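Local coordinates for protein malate dehydrogenase (Entamoeba histolytica, PDB 3I0P) that probably catalyses the NAD-dependent interconversion of malate and oxaloacetate, at residues A[174-179]-A[323-328]. Numbering follows the deposited sequence.
Sequences EAFPYC and IYTAGE. With NAD (nicotinamide-adenine-dinucleotide), chain B.
Backbone polar contacts join the loop 323-328 to the start of strand 178-182, outermost within this chain's mixed sheet. Cys-179 N donates to Ala-326 O over 3.2 Å with a nearly straight N-H...O angle of 165°, yet the donor stands above the carbonyl plane, 78° out of it. Nearby, Cys-179 O and Gly-327 N approach each other at too poor an angle to bond. Both turn instead to the adenosine ribose of NAD: Gly-327 N gives a bond of 2.7 Å to NAD O2B, while NAD O3B donates weakly to Cys-179 O. One peptide group from each segment thus reads a ribose hydroxyl, so the contact forms part of the cofactor site.

The loop makes a type II turn over Thr-325 to Glu-328, closed by Glu-328 N to Thr-325 O (3.0 Å), with Gly-327 as N-cap of helix 328-340; its positive phi suits glycine. Glu-328, extended, returns OE1 to Thr-325 N at 2.9 Å, and Arg-312 also pairs with OE1.

Side-chain contacts join the two segments as well. Ala-326 CB lies over one face of the Tyr-178 ring, 3.7 Å from its centroid, a CH-pi contact; Tyr-178 OH is bonded to Cys-249 O of the second subunit. Phe-176, its CG between N and the carbonyl carbon (chi1 52°), crosses Glu-328 obliquely, CZ lying 3.7 Å from CG of Glu-328.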
# COMPACT_ATOMS: atom_id res chain seq x y z
N GLU A 174 22.43 3.88 0.90
CA GLU A 174 23.08 2.82 0.16
C GLU A 174 23.27 3.24 -1.30
O GLU A 174 22.95 4.38 -1.66
CB GLU A 174 22.25 1.55 0.28
CG GLU A 174 21.90 1.20 1.71
CD GLU A 174 21.20 -0.12 1.82
OE1 GLU A 174 20.07 -0.25 1.30
OE2 GLU A 174 21.78 -1.04 2.46
N ALA A 175 23.78 2.33 -2.12
CA ALA A 175 24.12 2.63 -3.52
C ALA A 175 22.88 2.71 -4.42
O ALA A 175 22.96 3.16 -5.56
CB ALA A 175 25.11 1.60 -4.06
N PHE A 176 21.75 2.25 -3.89
CA PHE A 176 20.46 2.26 -4.57
C PHE A 176 19.41 2.69 -3.55
O PHE A 176 19.56 2.39 -2.36
CB PHE A 176 20.12 0.86 -5.08
CG PHE A 176 20.22 -0.21 -4.03
CD1 PHE A 176 19.09 -0.65 -3.35
CD2 PHE A 176 21.46 -0.77 -3.69
CE1 PHE A 176 19.18 -1.63 -2.36
CE2 PHE A 176 21.56 -1.74 -2.72
CZ PHE A 176 20.42 -2.18 -2.05
N PRO A 177 18.35 3.39 -4.00
CA PRO A 177 17.26 3.73 -3.07
C PRO A 177 16.39 2.53 -2.76
O PRO A 177 16.44 1.52 -3.47
CB PRO A 177 16.44 4.76 -3.86
CG PRO A 177 16.71 4.42 -5.27
CD PRO A 177 18.14 3.99 -5.33
N TYR A 178 15.59 2.63 -1.70
CA TYR A 178 14.51 1.70 -1.49
C TYR A 178 13.54 1.93 -2.64
O TYR A 178 13.18 3.08 -2.94
CB TYR A 178 13.83 1.97 -0.15
CG TYR A 178 12.47 1.31 0.05
CD1 TYR A 178 12.33 0.20 0.87
CD2 TYR A 178 11.32 1.82 -0.56
CE1 TYR A 178 11.09 -0.40 1.07
CE2 TYR A 178 10.08 1.23 -0.37
CZ TYR A 178 9.97 0.12 0.44
OH TYR A 178 8.74 -0.46 0.62
N CYS A 179 13.12 0.86 -3.29
CA CYS A 179 12.14 0.98 -4.34
C CYS A 179 11.26 -0.23 -4.42
O CYS A 179 11.62 -1.23 -5.05
CB CYS A 179 12.79 1.22 -5.70
SG CYS A 179 11.57 1.64 -6.97
N ILE A 323 18.67 -12.14 2.65
CA ILE A 323 17.44 -11.38 2.69
C ILE A 323 17.66 -10.13 1.84
O ILE A 323 18.73 -9.52 1.89
CB ILE A 323 17.07 -11.02 4.16
CG1 ILE A 323 16.72 -12.30 4.94
CG2 ILE A 323 15.93 -9.99 4.23
CD1 ILE A 323 16.68 -12.16 6.46
N TYR A 324 16.67 -9.78 1.02
CA TYR A 324 16.75 -8.59 0.18
C TYR A 324 15.87 -7.46 0.72
O TYR A 324 15.02 -7.67 1.60
CB TYR A 324 16.35 -8.91 -1.26
CG TYR A 324 17.12 -10.05 -1.91
CD1 TYR A 324 18.09 -9.80 -2.88
CD2 TYR A 324 16.87 -11.38 -1.56
CE1 TYR A 324 18.80 -10.84 -3.47
CE2 TYR A 324 17.58 -12.43 -2.15
CZ TYR A 324 18.54 -12.14 -3.11
OH TYR A 324 19.23 -13.18 -3.70
N THR A 325 16.08 -6.26 0.21
CA THR A 325 15.15 -5.17 0.45
C THR A 325 14.69 -4.59 -0.91
O THR A 325 15.31 -4.84 -1.95
CB THR A 325 15.75 -4.06 1.35
OG1 THR A 325 16.88 -3.48 0.70
CG2 THR A 325 16.19 -4.63 2.70
N ALA A 326 13.59 -3.83 -0.88
CA ALA A 326 13.01 -3.27 -2.09
C ALA A 326 14.08 -2.60 -2.96
O ALA A 326 14.78 -1.70 -2.50
CB ALA A 326 11.93 -2.28 -1.73
N GLY A 327 14.21 -3.08 -4.19
CA GLY A 327 15.10 -2.46 -5.16
C GLY A 327 16.52 -2.99 -5.21
O GLY A 327 17.32 -2.53 -6.02
N GLU A 328 16.83 -3.97 -4.35
CA GLU A 328 18.19 -4.54 -4.26
C GLU A 328 18.47 -5.43 -5.47
O GLU A 328 19.48 -5.24 -6.15
CB GLU A 328 18.36 -5.33 -2.95
CG GLU A 328 19.77 -5.79 -2.64
CD GLU A 328 19.92 -6.34 -1.21
OE1 GLU A 328 18.87 -6.52 -0.54
OE2 GLU A 328 21.08 -6.57 -0.76
PA NAD B . 7.58 -8.57 -8.51
O1A NAD B . 8.69 -8.88 -9.48
O2A NAD B . 6.78 -9.70 -7.96
O5B NAD B . 8.26 -7.76 -7.30
C5B NAD B . 9.11 -6.63 -7.57
C4B NAD B . 9.38 -5.78 -6.33
O4B NAD B . 9.56 -6.59 -5.16
C3B NAD B . 10.66 -4.97 -6.44
O3B NAD B . 10.50 -3.76 -5.69
C2B NAD B . 11.70 -5.85 -5.80
O2B NAD B . 12.79 -5.09 -5.28
C1B NAD B . 10.91 -6.49 -4.68
N9A NAD B . 11.39 -7.84 -4.25
C8A NAD B . 11.44 -8.96 -4.99
N7A NAD B . 11.91 -9.96 -4.22
C5A NAD B . 12.15 -9.46 -2.98
C6A NAD B . 12.63 -10.00 -1.78
N6A NAD B . 12.98 -11.31 -1.69
N1A NAD B . 12.76 -9.20 -0.69
C2A NAD B . 12.42 -7.91 -0.75
N3A NAD B . 11.96 -7.37 -1.89
C4A NAD B . 11.81 -8.12 -3.01
O3 NAD B . 6.59 -7.43 -9.11
PN NAD B . 5.53 -7.55 -10.34
O1N NAD B . 4.15 -7.38 -9.76
O2N NAD B . 5.86 -8.74 -11.21
O5D NAD B . 5.84 -6.25 -11.22
C5D NAD B . 6.94 -6.22 -12.14
C4D NAD B . 6.91 -4.93 -12.96
O4D NAD B . 5.73 -4.88 -13.77
C3D NAD B . 6.89 -3.69 -12.08
O3D NAD B . 7.99 -2.85 -12.47
C2D NAD B . 5.53 -3.03 -12.34
O2D NAD B . 5.52 -1.59 -12.34
C1D NAD B . 5.20 -3.55 -13.72
N1N NAD B . 3.76 -3.51 -13.98
C2N NAD B . 3.28 -2.51 -14.76
C3N NAD B . 1.92 -2.43 -15.05
C7N NAD B . 1.37 -1.33 -15.91
O7N NAD B . 0.17 -1.30 -16.14
N7N NAD B . 2.20 -0.41 -16.41
C4N NAD B . 1.05 -3.39 -14.52
C5N NAD B . 1.57 -4.41 -13.70
C6N NAD B . 2.94 -4.44 -13.45